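Local coordinates for protein interacting with HSP90 1 (Saccharomyces cerevisiae, PDB 4CHH) that takes part in pre-rRNA processing, belongs to the R2TP complex, interacts with Hsp90 and is required for the association of NOP58 with snoRNA, at residues I32-D37 with D114-S119; V63-L68 with C121-C126; P72-D75 with I80-P83; E51-G56 with Y99-D104. All coordinates share one frame; numbering follows the deposited sequence.

Contact 1 (I32-D37 with D114-S119)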
loop_
_atom_site.group_PDB
_atom_site.type_symbol
_atom_site.label_atom_id
_atom_site.label_comp_id
_atom_site.label_asym_id
_atom_site.label_seq_id
_atom_site.Cartn_x
_atom_site.Cartn_y
_atom_site.Cartn_z
ATOM N N ILE A 32 3.445 -10.930 -9.126
ATOM C CA ILE A 32 4.312 -10.475 -8.051
ATOM C C ILE A 32 3.732 -11.096 -6.796
ATOM O O ILE A 32 2.569 -10.837 -6.495
ATOM C CB ILE A 32 4.404 -8.924 -7.969
ATOM C CG1 ILE A 32 5.039 -8.300 -9.238
ATOM C CG2 ILE A 32 5.144 -8.497 -6.690
ATOM C CD1 ILE A 32 5.009 -6.738 -9.275
ATOM N N GLU A 33 4.516 -11.913 -6.089
ATOM C CA GLU A 33 4.094 -12.529 -4.829
ATOM C C GLU A 33 4.650 -11.668 -3.685
ATOM O O GLU A 33 5.864 -11.634 -3.483
ATOM C CB GLU A 33 4.553 -13.988 -4.748
ATOM C CG GLU A 33 3.994 -14.820 -5.896
ATOM C CD GLU A 33 3.569 -16.216 -5.496
ATOM O OE1 GLU A 33 4.453 -17.089 -5.335
ATOM O OE2 GLU A 33 2.347 -16.438 -5.346
ATOM N N PRO A 34 3.800 -10.879 -2.997
ATOM C CA PRO A 34 4.327 -9.943 -1.985
ATOM C C PRO A 34 4.808 -10.608 -0.697
ATOM O O PRO A 34 4.304 -11.659 -0.311
ATOM C CB PRO A 34 3.134 -9.016 -1.699
ATOM C CG PRO A 34 2.126 -9.306 -2.771
ATOM C CD PRO A 34 2.340 -10.728 -3.148
ATOM N N ILE A 35 5.787 -9.983 -0.040
ATOM C CA ILE A 35 6.347 -10.427 1.240
ATOM C C ILE A 35 5.689 -9.557 2.331
ATOM O O ILE A 35 5.808 -8.332 2.281
ATOM C CB ILE A 35 7.919 -10.341 1.251
ATOM C CG1 ILE A 35 8.553 -11.188 0.107
ATOM C CG2 ILE A 35 8.495 -10.737 2.648
ATOM C CD1 ILE A 35 9.957 -10.737 -0.362
ATOM N N ALA A 36 4.967 -10.180 3.280
ATOM C CA ALA A 36 4.265 -9.463 4.357
ATOM C C ALA A 36 5.229 -8.596 5.172
ATOM O O ALA A 36 6.377 -8.983 5.429
ATOM C CB ALA A 36 3.528 -10.450 5.283
ATOM N N ASP A 37 4.782 -7.401 5.541
ATOM C CA ASP A 37 5.642 -6.519 6.311
ATOM C C ASP A 37 4.841 -5.997 7.499
ATOM O O ASP A 37 4.986 -6.527 8.617
ATOM C CB ASP A 37 6.226 -5.393 5.416
ATOM C CG ASP A 37 7.207 -4.433 6.083
ATOM O OD1 ASP A 37 7.494 -4.606 7.301
ATOM O OD2 ASP A 37 7.657 -3.490 5.409
ATOM N N ASP A 114 -3.872 -4.675 -0.499
ATOM C CA ASP A 114 -2.431 -4.910 -0.341
ATOM C C ASP A 114 -1.725 -3.779 -1.073
ATOM O O ASP A 114 -2.135 -3.443 -2.181
ATOM C CB ASP A 114 -1.964 -6.280 -0.878
ATOM C CG ASP A 114 -2.715 -7.487 -0.332
ATOM O OD1 ASP A 114 -3.038 -7.496 0.873
ATOM O OD2 ASP A 114 -2.993 -8.417 -1.120
ATOM N N CYS A 115 -0.719 -3.178 -0.460
ATOM C CA CYS A 115 0.084 -2.100 -1.073
ATOM C C CYS A 115 1.527 -2.580 -1.084
ATOM O O CYS A 115 2.164 -2.604 -0.033
ATOM C CB CYS A 115 -0.069 -0.787 -0.291
ATOM S SG CYS A 115 -1.630 0.074 -0.581
ATOM N N CYS A 116 2.028 -2.988 -2.261
ATOM C CA CYS A 116 3.340 -3.583 -2.434
ATOM C C CYS A 116 4.358 -2.579 -2.941
ATOM O O CYS A 116 4.155 -1.919 -3.959
ATOM C CB CYS A 116 3.241 -4.793 -3.368
ATOM S SG CYS A 116 4.659 -5.905 -3.298
ATOM N N ILE A 117 5.473 -2.485 -2.228
ATOM C CA ILE A 117 6.554 -1.566 -2.579
ATOM C C ILE A 117 7.813 -2.377 -2.840
ATOM O O ILE A 117 7.844 -3.580 -2.554
ATOM C CB ILE A 117 6.772 -0.482 -1.471
ATOM C CG1 ILE A 117 7.237 -1.134 -0.113
ATOM C CG2 ILE A 117 5.525 0.407 -1.328
ATOM C CD1 ILE A 117 7.614 -0.175 1.030
ATOM N N ASN A 118 8.855 -1.726 -3.368
ATOM C CA ASN A 118 10.120 -2.401 -3.582
ATOM C C ASN A 118 10.704 -2.771 -2.228
ATOM O O ASN A 118 10.601 -1.997 -1.285
ATOM C CB ASN A 118 11.080 -1.518 -4.366
ATOM C CG ASN A 118 12.394 -2.176 -4.648
ATOM O OD1 ASN A 118 13.351 -2.031 -3.877
ATOM N ND2 ASN A 118 12.447 -2.968 -5.725
ATOM N N SER A 119 11.338 -3.937 -2.150
ATOM C CA SER A 119 11.970 -4.461 -0.950
ATOM C C SER A 119 13.012 -3.500 -0.325
ATOM O O SER A 119 13.097 -3.426 0.907
ATOM C CB SER A 119 12.624 -5.786 -1.291
ATOM O OG SER A 119 11.586 -6.694 -1.605
#
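C116 meets P34 and I32 through the end of a single side chain. At its root, CB stands too far from the other segment to touch it, 4.5 Å from CB of P34, so the meeting is left to the sulfur. SG is turned anti to the backbone N (chi1 -163°), which carries it out from the strand toward the proline. There SG of C116 lies 3.8 Å from CB of P34, with the proline's CG a little farther off. The same sulfur then reaches I32 on a second front, its SG 4.3 Å from the branch methyl CG2 of the isoleucine. Seen from SG, these two partners stand roughly at right angles, so the sulfur fills the angle between the proline ring and the isoleucine branch. The contact is purely apolar and buried. CA of P34 is 6.5 Å from CA of C116, and the chain departs from strand geometry at E33 and P34. At the ends of strand 109-118 the polar groups look elsewhere: D114 forms a salt bridge with R100 and a hydrogen bond with N62, and N118 caps the start of the next helix through D120 N. Strand 58-66 pairs with both strands, antiparallel to 29-47 and parallel to 109-118, and its C64 and S66 also touch C116. L171 of strand 171-174 packs on both P34 and C116, while the neighbouring C115 packs against C139 and C143 of helix 129-147.

Contact 2 (V63-L68 with C121-C126)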
loop_
_atom_site.group_PDB
_atom_site.type_symbol
_atom_site.label_atom_id
_atom_site.label_comp_id
_atom_site.label_asym_id
_atom_site.label_seq_id
_atom_site.Cartn_x
_atom_site.Cartn_y
_atom_site.Cartn_z
ATOM N N VAL A 63 0.856 -3.497 3.990
ATOM C CA VAL A 63 2.065 -2.911 3.393
ATOM C C VAL A 63 3.042 -4.062 3.253
ATOM O O VAL A 63 3.382 -4.724 4.226
ATOM C CB VAL A 63 2.673 -1.721 4.166
ATOM C CG1 VAL A 63 3.779 -1.055 3.347
ATOM C CG2 VAL A 63 1.596 -0.718 4.559
ATOM N N CYS A 64 3.389 -4.366 2.038
ATOM C CA CYS A 64 4.174 -5.536 1.740
ATOM C C CYS A 64 5.202 -5.194 0.681
ATOM O O CYS A 64 5.208 -4.067 0.194
ATOM C CB CYS A 64 3.242 -6.666 1.303
ATOM S SG CYS A 64 2.087 -6.206 -0.020
ATOM N N HIS A 65 6.103 -6.122 0.364
ATOM C CA HIS A 65 7.153 -5.771 -0.590
ATOM C C HIS A 65 7.580 -6.922 -1.501
ATOM O O HIS A 65 7.236 -8.080 -1.282
ATOM C CB HIS A 65 8.390 -5.193 0.144
ATOM C CG HIS A 65 9.042 -6.145 1.087
ATOM N ND1 HIS A 65 10.094 -6.951 0.685
ATOM C CD2 HIS A 65 8.754 -6.414 2.382
ATOM C CE1 HIS A 65 10.412 -7.684 1.740
ATOM N NE2 HIS A 65 9.638 -7.394 2.787
ATOM N N SER A 66 8.303 -6.558 -2.560
ATOM C CA SER A 66 8.901 -7.462 -3.529
ATOM C C SER A 66 10.028 -6.741 -4.270
ATOM O O SER A 66 9.902 -5.547 -4.558
ATOM C CB SER A 66 7.865 -7.970 -4.528
ATOM O OG SER A 66 8.474 -8.677 -5.603
ATOM N N PRO A 67 11.117 -7.454 -4.640
ATOM C CA PRO A 67 12.178 -6.801 -5.426
ATOM C C PRO A 67 11.741 -6.504 -6.871
ATOM O O PRO A 67 12.445 -5.804 -7.602
ATOM C CB PRO A 67 13.312 -7.823 -5.368
ATOM C CG PRO A 67 12.588 -9.156 -5.285
ATOM C CD PRO A 67 11.439 -8.877 -4.372
ATOM N N LEU A 68 10.542 -6.971 -7.259
ATOM C CA LEU A 68 9.964 -6.828 -8.602
ATOM C C LEU A 68 9.228 -5.500 -8.823
ATOM O O LEU A 68 8.873 -5.181 -9.963
ATOM C CB LEU A 68 8.987 -8.003 -8.836
ATOM C CG LEU A 68 9.529 -9.259 -9.540
ATOM C CD1 LEU A 68 10.644 -9.930 -8.751
ATOM C CD2 LEU A 68 8.421 -10.258 -9.760
ATOM N N CYS A 121 12.940 -0.185 -0.493
ATOM C CA CYS A 121 12.110 0.887 0.080
ATOM C C CYS A 121 11.506 0.456 1.413
ATOM O O CYS A 121 11.399 1.287 2.307
ATOM C CB CYS A 121 11.031 1.326 -0.905
ATOM S SG CYS A 121 11.684 1.879 -2.502
ATOM N N SER A 122 11.173 -0.852 1.575
ATOM C CA SER A 122 10.654 -1.384 2.840
ATOM C C SER A 122 11.712 -1.278 3.943
ATOM O O SER A 122 11.358 -1.161 5.113
ATOM C CB SER A 122 10.171 -2.824 2.676
ATOM O OG SER A 122 11.205 -3.789 2.799
ATOM N N ARG A 123 13.013 -1.326 3.569
ATOM C CA ARG A 123 14.115 -1.203 4.527
ATOM C C ARG A 123 14.350 0.268 4.886
ATOM O O ARG A 123 14.661 0.564 6.030
ATOM C CB ARG A 123 15.403 -1.872 3.989
ATOM C CG ARG A 123 15.364 -3.424 3.972
ATOM C CD ARG A 123 13.992 -3.995 4.299
ATOM N NE ARG A 123 13.889 -4.450 5.665
ATOM C CZ ARG A 123 12.768 -4.838 6.260
ATOM N NH1 ARG A 123 11.610 -4.792 5.610
ATOM N NH2 ARG A 123 12.790 -5.244 7.512
ATOM N N TRP A 124 14.188 1.181 3.931
ATOM C CA TRP A 124 14.353 2.629 4.177
ATOM C C TRP A 124 13.369 3.119 5.233
ATOM O O TRP A 124 13.741 3.913 6.088
ATOM C CB TRP A 124 14.110 3.445 2.885
ATOM C CG TRP A 124 15.055 3.205 1.743
ATOM C CD1 TRP A 124 16.323 2.703 1.813
ATOM C CD2 TRP A 124 14.840 3.563 0.372
ATOM N NE1 TRP A 124 16.873 2.639 0.556
ATOM C CE2 TRP A 124 15.996 3.184 -0.346
ATOM C CE3 TRP A 124 13.771 4.162 -0.327
ATOM C CZ2 TRP A 124 16.132 3.403 -1.723
ATOM C CZ3 TRP A 124 13.912 4.394 -1.691
ATOM C CH2 TRP A 124 15.064 3.977 -2.384
ATOM N N ILE A 125 12.091 2.656 5.150
ATOM C CA ILE A 125 11.030 3.118 6.056
ATOM C C ILE A 125 11.196 2.512 7.480
ATOM O O ILE A 125 10.540 2.994 8.402
ATOM C CB ILE A 125 9.606 2.929 5.456
ATOM C CG1 ILE A 125 9.273 1.423 5.211
ATOM C CG2 ILE A 125 9.477 3.776 4.176
ATOM C CD1 ILE A 125 7.832 1.090 4.910
ATOM N N CYS A 126 12.107 1.517 7.657
ATOM C CA CYS A 126 12.467 0.963 8.978
ATOM C C CYS A 126 13.333 1.946 9.735
ATOM O O CYS A 126 13.217 2.050 10.953
ATOM C CB CYS A 126 13.213 -0.357 8.834
ATOM S SG CYS A 126 12.182 -1.752 8.371
#
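S122 places its hydroxyl over one face of the H65 imidazole, off-centre toward the rim. OG of S122 lies 3.6 Å from CD2 of H65 and equally close to CG, while the serine CB packs alongside, 3.9 Å from the histidine CB. This is van der Waals contact; the polar bonds of both side chains run elsewhere. The ring reaches the helix because CG of H65 sits between the backbone N and the carbonyl carbon (chi1 62°). Its ND1 is hydrogen-bonded to OG of S119, which fixes the turn of the ring. In the next shell, OG of S122 is gripped twice: it bonds to the carbonyl O of S119, one helical turn back, and accepts a nearly straight bond (171°) from NH1 of R123, 3.0 Å away. The hydroxyl lies almost exactly in the guanidinium plane. An alanine in place of H65 would probably leave the S119 hydroxyl without its imidazole partner and strip the cover from the S122 side chain. Farther in, V63 and I125 both lean on L135 of helix 129-147. At the other end of the strand segment, OG of S66 accepts from N of L68, an ST turn that leads the chain away. The arrangement is that of a helix following directly on one strand, 109-118, and packing its first turns against the neighbouring parallel strand, 58-66, of the PIH1 N-terminal domain.

Contact 3 (P72-D75 with I80-P83)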
loop_
_atom_site.group_PDB
_atom_site.type_symbol
_atom_site.label_atom_id
_atom_site.label_comp_id
_atom_site.label_asym_id
_atom_site.label_seq_id
_atom_site.Cartn_x
_atom_site.Cartn_y
_atom_site.Cartn_z
ATOM N N PRO A 72 12.579 4.181 -6.621
ATOM C CA PRO A 72 13.094 5.482 -7.107
ATOM C C PRO A 72 14.519 5.356 -7.659
ATOM O O PRO A 72 15.326 4.562 -7.151
ATOM C CB PRO A 72 13.093 6.344 -5.825
ATOM C CG PRO A 72 12.069 5.710 -4.955
ATOM C CD PRO A 72 12.276 4.248 -5.183
ATOM N N GLU A 73 14.840 6.170 -8.654
ATOM C CA GLU A 73 16.179 6.236 -9.247
ATOM C C GLU A 73 17.151 6.916 -8.273
ATOM O O GLU A 73 18.313 6.524 -8.200
ATOM C CB GLU A 73 16.143 6.961 -10.594
ATOM C CG GLU A 73 15.614 6.079 -11.714
ATOM C CD GLU A 73 15.588 6.707 -13.098
ATOM O OE1 GLU A 73 15.051 7.830 -13.246
ATOM O OE2 GLU A 73 16.117 6.071 -14.038
ATOM N N VAL A 74 16.645 7.892 -7.489
ATOM C CA VAL A 74 17.409 8.604 -6.463
ATOM C C VAL A 74 17.340 7.791 -5.155
ATOM O O VAL A 74 16.249 7.583 -4.612
ATOM C CB VAL A 74 16.921 10.071 -6.253
ATOM C CG1 VAL A 74 17.666 10.729 -5.100
ATOM C CG2 VAL A 74 17.072 10.901 -7.534
ATOM N N ASP A 75 18.514 7.360 -4.657
ATOM C CA ASP A 75 18.695 6.610 -3.410
ATOM C C ASP A 75 18.203 7.434 -2.215
ATOM O O ASP A 75 18.337 8.656 -2.238
ATOM C CB ASP A 75 20.192 6.242 -3.234
ATOM C CG ASP A 75 20.472 5.231 -2.131
ATOM O OD1 ASP A 75 19.606 4.341 -1.896
ATOM O OD2 ASP A 75 21.552 5.324 -1.502
ATOM N N ILE A 80 18.298 15.120 0.627
ATOM C CA ILE A 80 18.070 15.185 -0.822
ATOM C C ILE A 80 16.595 14.946 -1.133
ATOM O O ILE A 80 15.994 15.659 -1.927
ATOM C CB ILE A 80 18.929 14.099 -1.553
ATOM C CG1 ILE A 80 20.464 14.247 -1.294
ATOM C CG2 ILE A 80 18.594 14.031 -3.057
ATOM C CD1 ILE A 80 21.146 15.510 -1.873
ATOM N N VAL A 81 16.032 13.888 -0.518
ATOM C CA VAL A 81 14.730 13.357 -0.865
ATOM C C VAL A 81 13.535 14.143 -0.325
ATOM O O VAL A 81 12.581 14.317 -1.093
ATOM C CB VAL A 81 14.649 11.853 -0.497
ATOM C CG1 VAL A 81 13.209 11.347 -0.465
ATOM C CG2 VAL A 81 15.511 11.028 -1.453
ATOM N N PHE A 82 13.542 14.598 0.940
ATOM C CA PHE A 82 12.355 15.311 1.454
ATOM C C PHE A 82 12.038 16.572 0.608
ATOM O O PHE A 82 10.876 16.748 0.241
ATOM C CB PHE A 82 12.450 15.606 2.958
ATOM C CG PHE A 82 12.346 14.325 3.771
ATOM C CD1 PHE A 82 11.314 13.416 3.545
ATOM C CD2 PHE A 82 13.265 14.038 4.774
ATOM C CE1 PHE A 82 11.210 12.233 4.300
ATOM C CE2 PHE A 82 13.159 12.856 5.534
ATOM C CZ PHE A 82 12.127 11.966 5.293
ATOM N N PRO A 83 13.030 17.385 0.175
ATOM C CA PRO A 83 12.710 18.492 -0.735
ATOM C C PRO A 83 12.122 17.995 -2.068
ATOM O O PRO A 83 11.189 18.606 -2.564
ATOM C CB PRO A 83 14.076 19.165 -0.932
ATOM C CG PRO A 83 14.797 18.890 0.362
ATOM C CD PRO A 83 14.459 17.427 0.543
#
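V74 and V81 face each other with their CA atoms 7.8 Å apart, the first in an irregular loop and the second in helix 78-86, which is kinked at P83, whose ring nitrogen has no bond to the preceding turn. V74 carries most of the loop's share through one methyl. Its CG1 stands anti to the backbone N (chi1 175°) and points into the angle between two helix residues, 4.0 Å from CG2 of I80 and 4.2 Å from CG2 of V81. The side chains of V74 and I80 meet at about a right angle, branch methyl against branch methyl; the longer arm of I80 leads off from the loop. V81 presents the same CG2 to the backbone as well, 3.8 Å from the carbonyl O of D75, a contact of packing alone. The chain thus folds back where a loop enters a helix: V81, one turn in, also touches F76 just ahead of the helix, a pairing consistent with a hydrophobic staple. V81 is buried, V74 lies nearer the surface, and I80 is exposed, with a 1,2-ethanediol, probably from the crystallisation liquor, about 4 Å from its side chain. W90 packs on V81 and P72, and its NE1 is hydrogen-bonded to the carbonyl O of V74, which holds the loop backbone. Farther along the helix, F82 turns to helix 129-147, where it touches Q130 and I134.

Contact 4 (E51-G56 with Y99-D104). With EDO (1,2-ethanediol), chain C.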
loop_
_atom_site.group_PDB
_atom_site.type_symbol
_atom_site.label_atom_id
_atom_site.label_comp_id
_atom_site.label_asym_id
_atom_site.label_seq_id
_atom_site.Cartn_x
_atom_site.Cartn_y
_atom_site.Cartn_z
ATOM N N GLU A 51 -18.647 0.188 -7.214
ATOM C CA GLU A 51 -19.150 -0.939 -6.416
ATOM C C GLU A 51 -19.656 -0.473 -5.049
ATOM O O GLU A 51 -19.289 0.597 -4.588
ATOM C CB GLU A 51 -18.070 -2.014 -6.262
ATOM C CG GLU A 51 -17.718 -2.669 -7.591
ATOM C CD GLU A 51 -16.313 -3.230 -7.714
ATOM O OE1 GLU A 51 -15.449 -2.918 -6.865
ATOM O OE2 GLU A 51 -16.089 -4.024 -8.653
ATOM N N LYS A 52 -20.527 -1.269 -4.427
ATOM C CA LYS A 52 -21.098 -0.887 -3.137
ATOM C C LYS A 52 -20.248 -1.356 -1.958
ATOM O O LYS A 52 -19.885 -2.532 -1.857
ATOM C CB LYS A 52 -22.524 -1.437 -2.975
ATOM C CG LYS A 52 -23.484 -1.047 -4.093
ATOM C CD LYS A 52 -24.795 -1.809 -3.937
ATOM C CE LYS A 52 -25.576 -1.899 -5.220
ATOM N NZ LYS A 52 -26.768 -2.778 -5.075
ATOM N N LEU A 53 -19.933 -0.414 -1.080
ATOM C CA LEU A 53 -19.234 -0.634 0.189
ATOM C C LEU A 53 -20.058 0.038 1.277
ATOM O O LEU A 53 -20.810 0.967 0.971
ATOM C CB LEU A 53 -17.786 -0.109 0.172
ATOM C CG LEU A 53 -16.754 -0.793 -0.775
ATOM C CD1 LEU A 53 -15.357 -0.188 -0.561
ATOM C CD2 LEU A 53 -16.692 -2.319 -0.563
ATOM N N GLN A 54 -19.986 -0.469 2.503
ATOM C CA GLN A 54 -20.694 0.117 3.650
ATOM C C GLN A 54 -19.802 1.144 4.360
ATOM O O GLN A 54 -18.733 0.780 4.845
ATOM C CB GLN A 54 -21.111 -0.987 4.653
ATOM C CG GLN A 54 -21.994 -2.070 4.062
ATOM C CD GLN A 54 -22.418 -3.072 5.103
ATOM O OE1 GLN A 54 -21.595 -3.698 5.785
ATOM N NE2 GLN A 54 -23.717 -3.250 5.242
ATOM N N ASP A 55 -20.241 2.417 4.443
ATOM C CA ASP A 55 -19.505 3.465 5.165
ATOM C C ASP A 55 -19.313 3.105 6.642
ATOM O O ASP A 55 -20.180 2.455 7.244
ATOM C CB ASP A 55 -20.246 4.811 5.079
ATOM C CG ASP A 55 -20.494 5.324 3.674
ATOM O OD1 ASP A 55 -19.847 4.811 2.728
ATOM O OD2 ASP A 55 -21.324 6.243 3.519
ATOM N N GLY A 56 -18.164 3.486 7.185
ATOM C CA GLY A 56 -17.853 3.270 8.592
ATOM C C GLY A 56 -17.203 1.942 8.922
ATOM O O GLY A 56 -16.792 1.729 10.060
ATOM N N TYR A 99 -9.480 -4.536 -3.751
ATOM C CA TYR A 99 -9.816 -4.796 -2.358
ATOM C C TYR A 99 -10.434 -6.180 -2.232
ATOM O O TYR A 99 -10.953 -6.741 -3.201
ATOM C CB TYR A 99 -10.736 -3.709 -1.733
ATOM C CG TYR A 99 -12.117 -3.623 -2.348
ATOM C CD1 TYR A 99 -13.135 -4.493 -1.957
ATOM C CD2 TYR A 99 -12.408 -2.671 -3.323
ATOM C CE1 TYR A 99 -14.384 -4.463 -2.569
ATOM C CE2 TYR A 99 -13.664 -2.615 -3.925
ATOM C CZ TYR A 99 -14.656 -3.499 -3.528
ATOM O OH TYR A 99 -15.902 -3.440 -4.101
ATOM N N ARG A 100 -10.367 -6.724 -1.038
ATOM C CA ARG A 100 -11.037 -7.982 -0.759
ATOM C C ARG A 100 -11.793 -7.833 0.562
ATOM O O ARG A 100 -11.594 -6.838 1.280
ATOM C CB ARG A 100 -10.109 -9.205 -0.848
ATOM C CG ARG A 100 -9.026 -9.311 0.155
ATOM C CD ARG A 100 -8.030 -10.366 -0.316
ATOM N NE ARG A 100 -6.833 -10.293 0.512
ATOM C CZ ARG A 100 -5.787 -9.529 0.243
ATOM N NH1 ARG A 100 -5.740 -8.828 -0.884
ATOM N NH2 ARG A 100 -4.754 -9.506 1.065
ATOM N N MET A 101 -12.771 -8.714 0.796
ATOM C CA MET A 101 -13.586 -8.604 1.992
ATOM C C MET A 101 -13.228 -9.656 3.016
ATOM O O MET A 101 -12.982 -10.817 2.682
ATOM C CB MET A 101 -15.086 -8.691 1.672
ATOM C CG MET A 101 -15.629 -7.436 1.051
ATOM S SD MET A 101 -17.421 -7.453 0.837
ATOM C CE MET A 101 -17.570 -6.280 -0.609
ATOM N N ASP A 102 -13.173 -9.214 4.262
ATOM C CA ASP A 102 -13.004 -10.028 5.450
ATOM C C ASP A 102 -14.140 -9.659 6.391
ATOM O O ASP A 102 -14.969 -8.814 6.049
ATOM C CB ASP A 102 -11.611 -9.870 6.096
ATOM C CG ASP A 102 -11.114 -11.131 6.805
ATOM O OD1 ASP A 102 -11.970 -11.947 7.256
ATOM O OD2 ASP A 102 -9.874 -11.308 6.905
ATOM N N HIS A 103 -14.269 -10.356 7.509
ATOM C CA HIS A 103 -15.352 -10.072 8.438
ATOM C C HIS A 103 -14.811 -10.059 9.852
ATOM O O HIS A 103 -13.901 -10.832 10.145
ATOM C CB HIS A 103 -16.484 -11.108 8.291
ATOM C CG HIS A 103 -17.241 -11.003 7.002
ATOM N ND1 HIS A 103 -16.741 -11.537 5.820
ATOM C CD2 HIS A 103 -18.454 -10.450 6.752
ATOM C CE1 HIS A 103 -17.651 -11.278 4.893
ATOM N NE2 HIS A 103 -18.696 -10.614 5.402
ATOM N N ASP A 104 -15.321 -9.161 10.717
ATOM C CA ASP A 104 -14.862 -9.142 12.111
ATOM C C ASP A 104 -15.633 -10.259 12.880
ATOM O O ASP A 104 -16.423 -10.987 12.267
ATOM C CB ASP A 104 -14.989 -7.730 12.755
ATOM C CG ASP A 104 -16.377 -7.229 13.141
ATOM O OD1 ASP A 104 -17.366 -8.000 12.988
ATOM O OD2 ASP A 104 -16.478 -6.075 13.600
HETATM C C1 EDO C . -16.060 0.474 -4.490
HETATM O O1 EDO C . -16.088 0.944 -5.822
HETATM C C2 EDO C . -15.763 1.634 -3.551
HETATM O O2 EDO C . -16.528 2.769 -3.837
HETATM O O HOH W 1 -18.351 -4.302 -3.308
#
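Y99 reaches across to the loop with its whole phenol, packing on L53 and meeting E51 at its hydroxyl. The ring swings out because CG lies between the backbone N and the carbonyl carbon (chi1 65°). L53 and Y99 pass each other in opposite directions: CD1 of the leucine lies over a face of the ring, while CD2 comes within 3.7 Å of CE1. That same CD2 also reaches the tip of M101, 4.1 Å from its CE, at the end of an extended side chain. At the polar end, OE1 of E51 stands 2.8 Å from OH of Y99, the carboxylate plane nearly perpendicular to the ring (89°). The bond is weak and its proton is not settled, since a water 2.7 Å from OH of Y99 lies within reach too; this water donates to the carbonyl O of K52 and so ties the tyrosine to the loop backbone as well. A phenylalanine at Y99 would probably leave the E51 carboxylate and the water without their phenol partner. A 1,2-ethanediol, probably from the crystallisation liquor, fits beside the group: its O1 accepts from N of E51 at 3.0 Å, and its C2 packs 3.5 Å from CD1 of L53. The contact lies at the surface, where the loop joining strands 29-47 and 58-66 runs past strand 95-103. Y111 of the adjoining strand 109-118 touches both L53 and M101, and L44 and A47 of strand 29-47 also touch the leucine.

In the fold
Contacts 1 and 2 nearly merge, their centres 7 Å apart: I35 N lies 2.7 Å from H65 O, a probable hydrogen bond between strands 29-47 and 58-66. Contact 3 extends this end of the domain, its centre 15 Å from that of contact 2. The two meet where C121 SG packs 3.6 Å from P72 CD and W124 CZ2 lies 3.6 Å from D75 OD1. Contact 4 lies at the other end, its centre 36 Å from that of contact 3, yet it is tied to contact 1 through neighbouring strands by the salt bridge from R100 NH2 to D114 OD1, 2.7 Å. An ethanediol lies beside each of the two distant contacts, 3 and 4.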